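Local coordinates for cytochrome c, putative (Geobacter sulfurreducens, PDB 2CZS), which probably carries electrons through two covalently attached c-type hemes, each with its iron held between two histidines, at residues I48-P51 against K52-V56; P12-T15 against N16-R19. All coordinates share one frame; numbering follows the deposited sequence.

Contact 1: residues I48-P51 against K52-V56; sequences IPFP and KNHPV. With HEM (protoporphyrin IX containing Fe), chain G.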
loop_
_atom_site.group_PDB
_atom_site.type_symbol
_atom_site.label_atom_id
_atom_site.label_comp_id
_atom_site.label_asym_id
_atom_site.label_seq_id
_atom_site.Cartn_x
_atom_site.Cartn_y
_atom_site.Cartn_z
ATOM N N ILE A 48 4.458 -7.345 -8.305
ATOM C CA ILE A 48 3.665 -8.235 -7.470
ATOM C C ILE A 48 2.201 -8.078 -7.823
ATOM O O ILE A 48 1.561 -7.071 -7.479
ATOM C CB ILE A 48 3.901 -7.967 -5.973
ATOM C CG1 ILE A 48 5.395 -8.049 -5.673
ATOM C CG2 ILE A 48 3.106 -8.978 -5.121
ATOM C CD1 ILE A 48 5.761 -7.657 -4.297
ATOM N N PRO A 49 1.666 -9.048 -8.567
ATOM C CA PRO A 49 0.298 -8.828 -9.021
ATOM C C PRO A 49 -0.675 -8.958 -7.873
ATOM O O PRO A 49 -0.405 -9.674 -6.916
ATOM C CB PRO A 49 0.083 -9.938 -10.051
ATOM C CG PRO A 49 0.997 -11.044 -9.578
ATOM C CD PRO A 49 2.206 -10.346 -9.024
ATOM N N PHE A 50 -1.800 -8.266 -7.970
ATOM C CA PHE A 50 -2.873 -8.405 -6.999
ATOM C C PHE A 50 -3.538 -9.759 -7.176
ATOM O O PHE A 50 -3.462 -10.331 -8.269
ATOM C CB PHE A 50 -3.902 -7.306 -7.221
ATOM C CG PHE A 50 -3.374 -5.925 -7.004
ATOM C CD1 PHE A 50 -3.025 -5.118 -8.085
ATOM C CD2 PHE A 50 -3.221 -5.421 -5.711
ATOM C CE1 PHE A 50 -2.548 -3.830 -7.883
ATOM C CE2 PHE A 50 -2.734 -4.141 -5.506
ATOM C CZ PHE A 50 -2.404 -3.341 -6.581
ATOM N N PRO A 51 -4.206 -10.282 -6.123
ATOM C CA PRO A 51 -4.846 -11.568 -6.362
ATOM C C PRO A 51 -6.036 -11.386 -7.290
ATOM O O PRO A 51 -6.484 -10.251 -7.525
ATOM C CB PRO A 51 -5.328 -12.005 -4.970
ATOM C CG PRO A 51 -4.732 -11.047 -3.991
ATOM C CD PRO A 51 -4.441 -9.796 -4.748
ATOM N N LYS A 52 -6.538 -12.489 -7.837
ATOM C CA LYS A 52 -7.807 -12.448 -8.543
ATOM C C LYS A 52 -8.840 -11.870 -7.568
ATOM O O LYS A 52 -8.835 -12.188 -6.364
ATOM C CB LYS A 52 -8.222 -13.843 -9.039
ATOM C CG LYS A 52 -9.324 -14.526 -8.214
ATOM C CD LYS A 52 -8.835 -15.119 -6.883
ATOM C CE LYS A 52 -8.576 -16.597 -7.026
ATOM N NZ LYS A 52 -9.727 -17.291 -7.685
ATOM N N ASN A 53 -9.708 -11.020 -8.104
ATOM C CA ASN A 53 -10.794 -10.387 -7.348
ATOM C C ASN A 53 -10.377 -9.159 -6.549
ATOM O O ASN A 53 -11.226 -8.404 -6.078
ATOM C CB ASN A 53 -11.519 -11.409 -6.457
ATOM C CG ASN A 53 -12.462 -12.302 -7.247
ATOM O OD1 ASN A 53 -13.404 -11.823 -7.886
ATOM N ND2 ASN A 53 -12.223 -13.607 -7.195
ATOM N N HIS A 54 -9.070 -8.929 -6.433
ATOM C CA HIS A 54 -8.591 -7.695 -5.789
ATOM C C HIS A 54 -9.223 -6.482 -6.450
ATOM O O HIS A 54 -9.431 -6.484 -7.662
ATOM C CB HIS A 54 -7.070 -7.550 -5.839
ATOM C CG HIS A 54 -6.548 -6.510 -4.896
ATOM N ND1 HIS A 54 -6.483 -5.169 -5.212
ATOM C CD2 HIS A 54 -6.136 -6.614 -3.612
ATOM C CE1 HIS A 54 -6.024 -4.493 -4.173
ATOM N NE2 HIS A 54 -5.808 -5.347 -3.188
ATOM N N PRO A 55 -9.550 -5.451 -5.659
ATOM C CA PRO A 55 -9.972 -4.201 -6.272
ATOM C C PRO A 55 -8.996 -3.698 -7.348
ATOM O O PRO A 55 -7.793 -3.955 -7.282
ATOM C CB PRO A 55 -9.965 -3.221 -5.102
ATOM C CG PRO A 55 -10.133 -4.047 -3.884
ATOM C CD PRO A 55 -9.572 -5.392 -4.180
ATOM N N VAL A 56 -9.531 -2.975 -8.326
ATOM C CA VAL A 56 -8.723 -2.385 -9.399
ATOM C C VAL A 56 -8.628 -0.868 -9.181
ATOM O O VAL A 56 -9.362 -0.329 -8.378
ATOM C CB VAL A 56 -9.312 -2.719 -10.796
ATOM C CG1 VAL A 56 -8.212 -2.730 -11.831
ATOM C CG2 VAL A 56 -9.982 -4.095 -10.794
HETATM C CHA HEM G . -5.197 -8.456 -1.053
HETATM C CHB HEM G . -1.974 -4.938 -1.625
HETATM C CHC HEM G . -5.465 -1.741 -2.296
HETATM C CHD HEM G . -8.319 -4.895 0.082
HETATM C C1A HEM G . -3.999 -7.826 -1.245
HETATM C C2A HEM G . -2.694 -8.428 -1.402
HETATM C C3A HEM G . -1.813 -7.437 -1.580
HETATM C C4A HEM G . -2.539 -6.187 -1.519
HETATM C CMA HEM G . -0.290 -7.560 -1.779
HETATM C CAA HEM G . -2.426 -9.962 -1.380
HETATM C CBA HEM G . -2.376 -10.451 0.063
HETATM C CGA HEM G . -1.849 -11.873 0.149
HETATM O O1A HEM G . -0.852 -12.211 -0.554
HETATM O O2A HEM G . -2.422 -12.683 0.937
HETATM C C1B HEM G . -2.595 -3.769 -1.919
HETATM C C2B HEM G . -1.957 -2.552 -2.400
HETATM C C3B HEM G . -2.957 -1.676 -2.594
HETATM C C4B HEM G . -4.213 -2.292 -2.265
HETATM C CMB HEM G . -0.435 -2.335 -2.586
HETATM C CAB HEM G . -2.868 -0.235 -3.168
HETATM C CBB HEM G . -2.424 -0.234 -4.470
HETATM C C1C HEM G . -6.556 -2.268 -1.640
HETATM C C2C HEM G . -7.805 -1.616 -1.350
HETATM C C3C HEM G . -8.588 -2.464 -0.687
HETATM C C4C HEM G . -7.861 -3.729 -0.525
HETATM C CMC HEM G . -8.080 -0.142 -1.740
HETATM C CAC HEM G . -10.017 -2.232 -0.165
HETATM C CBC HEM G . -10.926 -1.584 -0.913
HETATM C C1D HEM G . -7.772 -6.158 -0.022
HETATM C C2D HEM G . -8.397 -7.398 0.425
HETATM C C3D HEM G . -7.442 -8.515 0.062
HETATM C C4D HEM G . -6.324 -7.859 -0.567
HETATM C CMD HEM G . -9.759 -7.582 1.135
HETATM C CAD HEM G . -7.618 -10.021 0.351
HETATM C CBD HEM G . -7.333 -10.197 1.848
HETATM C CGD HEM G . -5.877 -9.941 2.154
HETATM O O1D HEM G . -5.029 -10.755 1.689
HETATM O O2D HEM G . -5.570 -8.925 2.848
HETATM N NA HEM G . -3.853 -6.456 -1.328
HETATM N NB HEM G . -3.957 -3.592 -1.885
HETATM N NC HEM G . -6.646 -3.564 -1.129
HETATM N ND HEM G . -6.565 -6.474 -0.590
HETATM FE FE HEM G . -5.284 -4.990 -1.258
#
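Phe50 and His54 form an offset stack beside a heme in this bis-histidine c-type site, ring centroids 4.3 Å apart and planes 24° from parallel, the histidine serving as one axial ligand. His54 NE2 binds the iron of the heme at 2.0 Å, and His69 supplies the second axial nitrogen. Phe50 CD2 lies over the centre of the imidazole, 3.3 Å from His54 ND1, while Phe50 CE2 reaches heme C2B, which approaches the phenyl ring at its edge. Pro55 CD covers the opposite face of the imidazole, so that the ring sits between an aromatic and an aliphatic partner. A chi1 of -165° swings the His54 ring away from its own N, between Phe50 and Pro55, with NE2 directed at the iron. Were Phe50 cut back to an alanine, one face of the imidazole would probably lose its cover, leaving heme C2B without the phenyl edge that rests on it and the ligand ring freer to turn. Rotation is also restrained by the bond from His54 ND1 to Pro55 O, 2.7 Å long, which uses a lone pair in the carbonyl plane and probably makes the imidazole a somewhat stronger donor to iron. Further out, a type II beta turn from Pro51 to His54 brings the ligand round; Asn53 suits its third position because asparagine tolerates a positive phi (82°). The rigid ring of Pro51 also lies against the heme, its CG 3.6 Å from heme CAA. Closing the turn, His54 N donates to Pro51 O over 3.1 Å.

Contact 2: residues P12-T15 against N16-R19; sequences PLDT and NHKR. With HEM (protoporphyrin IX containing Fe), chain F.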
loop_
_atom_site.group_PDB
_atom_site.type_symbol
_atom_site.label_atom_id
_atom_site.label_comp_id
_atom_site.label_asym_id
_atom_site.label_seq_id
_atom_site.Cartn_x
_atom_site.Cartn_y
_atom_site.Cartn_z
ATOM N N PRO A 12 3.445 -5.325 5.767
ATOM C CA PRO A 12 4.571 -5.974 6.469
ATOM C C PRO A 12 5.574 -4.986 7.062
ATOM O O PRO A 12 5.918 -4.002 6.410
ATOM C CB PRO A 12 5.239 -6.803 5.364
ATOM C CG PRO A 12 4.162 -7.094 4.448
ATOM C CD PRO A 12 3.307 -5.853 4.401
ATOM N N LEU A 13 6.026 -5.228 8.297
ATOM C CA LEU A 13 7.133 -4.447 8.830
ATOM C C LEU A 13 8.402 -5.169 8.497
ATOM O O LEU A 13 8.885 -6.043 9.256
ATOM C CB LEU A 13 7.041 -4.177 10.334
ATOM C CG LEU A 13 8.203 -3.318 10.885
ATOM C CD1 LEU A 13 8.345 -1.935 10.174
ATOM C CD2 LEU A 13 8.180 -3.176 12.443
ATOM N N ASP A 14 8.926 -4.824 7.330
ATOM C CA ASP A 14 10.119 -5.492 6.801
ATOM C C ASP A 14 10.904 -4.512 5.969
ATOM O O ASP A 14 10.515 -3.357 5.878
ATOM C CB ASP A 14 9.751 -6.764 6.020
ATOM C CG ASP A 14 8.883 -6.501 4.796
ATOM O OD1 ASP A 14 8.379 -7.500 4.245
ATOM O OD2 ASP A 14 8.739 -5.339 4.375
ATOM N N THR A 15 12.039 -4.931 5.407
ATOM C CA THR A 15 12.884 -4.002 4.656
ATOM C C THR A 15 12.148 -3.350 3.466
ATOM O O THR A 15 12.378 -2.190 3.154
ATOM C CB THR A 15 14.220 -4.648 4.176
ATOM O OG1 THR A 15 14.738 -5.487 5.210
ATOM C CG2 THR A 15 15.268 -3.568 3.859
ATOM N N ASN A 16 11.253 -4.101 2.830
ATOM C CA ASN A 16 10.479 -3.579 1.716
ATOM C C ASN A 16 9.482 -2.482 2.033
ATOM O O ASN A 16 9.078 -1.752 1.130
ATOM C CB ASN A 16 9.770 -4.709 0.976
ATOM C CG ASN A 16 10.671 -5.391 -0.012
ATOM O OD1 ASN A 16 11.674 -4.820 -0.450
ATOM N ND2 ASN A 16 10.328 -6.609 -0.364
ATOM N N HIS A 17 9.085 -2.360 3.299
ATOM C CA HIS A 17 8.042 -1.390 3.654
ATOM C C HIS A 17 8.443 -0.432 4.739
ATOM O O HIS A 17 7.659 0.469 5.088
ATOM C CB HIS A 17 6.808 -2.153 4.072
ATOM C CG HIS A 17 6.284 -3.046 3.001
ATOM N ND1 HIS A 17 6.693 -4.355 2.845
ATOM C CD2 HIS A 17 5.382 -2.810 2.025
ATOM C CE1 HIS A 17 6.043 -4.895 1.830
ATOM N NE2 HIS A 17 5.247 -3.978 1.304
ATOM N N LYS A 18 9.635 -0.629 5.294
ATOM C CA LYS A 18 10.097 0.257 6.370
ATOM C C LYS A 18 10.003 1.738 6.027
ATOM O O LYS A 18 9.606 2.539 6.886
ATOM C CB LYS A 18 11.520 -0.113 6.845
ATOM C CG LYS A 18 12.090 0.830 7.928
ATOM C CD LYS A 18 13.315 0.244 8.626
ATOM C CE LYS A 18 14.559 0.428 7.814
ATOM N NZ LYS A 18 15.656 -0.386 8.389
ATOM N N ARG A 19 10.391 2.126 4.812
ATOM C CA ARG A 19 10.408 3.552 4.458
ATOM C C ARG A 19 9.019 4.159 4.525
ATOM O O ARG A 19 8.884 5.324 4.836
ATOM C CB ARG A 19 11.074 3.818 3.110
ATOM C CG ARG A 19 10.273 3.393 1.899
ATOM C CD ARG A 19 11.093 3.608 0.627
ATOM N NE ARG A 19 10.276 3.715 -0.584
ATOM C CZ ARG A 19 9.874 4.867 -1.123
ATOM N NH1 ARG A 19 10.195 6.026 -0.554
ATOM N NH2 ARG A 19 9.148 4.861 -2.233
HETATM C CHA HEM F . 3.416 -7.544 0.408
HETATM C CHB HEM F . 1.135 -3.387 1.102
HETATM C CHC HEM F . 4.806 -1.025 -0.992
HETATM C CHD HEM F . 6.986 -5.221 -1.909
HETATM C C1A HEM F . 2.476 -6.636 0.769
HETATM C C2A HEM F . 1.216 -6.977 1.368
HETATM C C3A HEM F . 0.584 -5.813 1.550
HETATM C C4A HEM F . 1.434 -4.739 1.077
HETATM C CMA HEM F . -0.807 -5.584 2.165
HETATM C CAA HEM F . 0.728 -8.421 1.668
HETATM C CBA HEM F . 1.306 -8.923 2.977
HETATM C CGA HEM F . 0.753 -10.271 3.374
HETATM O O1A HEM F . 0.333 -11.100 2.518
HETATM O O2A HEM F . 0.727 -10.485 4.609
HETATM C C1B HEM F . 1.939 -2.386 0.625
HETATM C C2B HEM F . 1.623 -0.980 0.671
HETATM C C3B HEM F . 2.648 -0.302 0.106
HETATM C C4B HEM F . 3.638 -1.265 -0.342
HETATM C CMB HEM F . 0.307 -0.454 1.300
HETATM C CAB HEM F . 2.807 1.226 -0.045
HETATM C CBB HEM F . 2.758 2.014 1.081
HETATM C C1C HEM F . 5.660 -1.992 -1.485
HETATM C C2C HEM F . 6.839 -1.672 -2.294
HETATM C C3C HEM F . 7.455 -2.859 -2.540
HETATM C C4C HEM F . 6.684 -3.885 -1.892
HETATM C CMC HEM F . 7.242 -0.270 -2.788
HETATM C CAC HEM F . 8.754 -3.125 -3.337
HETATM C CBC HEM F . 9.914 -2.712 -2.810
HETATM C C1D HEM F . 6.278 -6.230 -1.324
HETATM C C2D HEM F . 6.633 -7.638 -1.262
HETATM C C3D HEM F . 5.506 -8.357 -0.566
HETATM C C4D HEM F . 4.570 -7.312 -0.252
HETATM C CMD HEM F . 7.902 -8.318 -1.804
HETATM C CAD HEM F . 5.428 -9.866 -0.221
HETATM C CBD HEM F . 5.469 -10.109 1.287
HETATM C CGD HEM F . 6.662 -9.429 1.885
HETATM O O1D HEM F . 7.774 -9.987 1.739
HETATM O O2D HEM F . 6.508 -8.340 2.495
HETATM N NA HEM F . 2.590 -5.291 0.581
HETATM N NB HEM F . 3.175 -2.523 -0.014
HETATM N NC HEM F . 5.589 -3.333 -1.257
HETATM N ND HEM F . 5.043 -6.090 -0.733
HETATM FE FE HEM F . 4.093 -4.274 -0.342
HETATM O O HOH W 1 11.401 0.257 2.622
#
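With chi1 at 62°, Asp14 CG sits between its own backbone N and carbonyl carbon, while His17 CG lies anti to its carbonyl carbon (chi1 -60°); together these torsions bring carboxylate and imidazole edge to edge in a His-carboxylate pair behind an axial heme ligand. His17 ND1 donates to the syn side of Asp14 OD2 at 2.7 Å, nearly straight at 169°. The two planes are almost coplanar, so the bond helps fix the ring's rotation and probably makes the imidazole a more electron-rich ligand. On the metal side, His17 NE2 binds the heme iron at 2.0 Å, opposite His41. Pro12 lays its CD over one face of the imidazole, a CH-pi contact 4.0 Å from the ring centroid; proline suits this place because its ring is compact and stiff. Asp14 OD1 lies 2.7 Å from heme O2D. Asn16 also lies along the heme, its ND2 against the methyl CMD. The backbone tightens just before helix 18-25, where His17 is the N-cap: Asp14 O accepts from His17 N and, weakly, from Lys18 N. A water donates to Thr15 O at 2.7 Å and accepts from Arg19 N.

Overall arrangement
Both contacts, in the heme-binding part of a longer protein, are local and lie at the surface, each built round one buried histidine that ligates the iron of a different heme; contact 2 comes first, and their centres are about 20 Å apart. Residues 48-56 lie in the irregular loop between helices 30-37 and 65-68, whereas residues 12-19 run from a loop into the first turn of helix 18-25. The chemistry differs accordingly. In contact 1 the ligand ring is flanked by phenyl and proline, and its outer nitrogen is paired with a neutral backbone carbonyl; in contact 2 a carboxylate takes that role, close to a heme propionate, which probably gives the two irons unlike electrostatic surroundings.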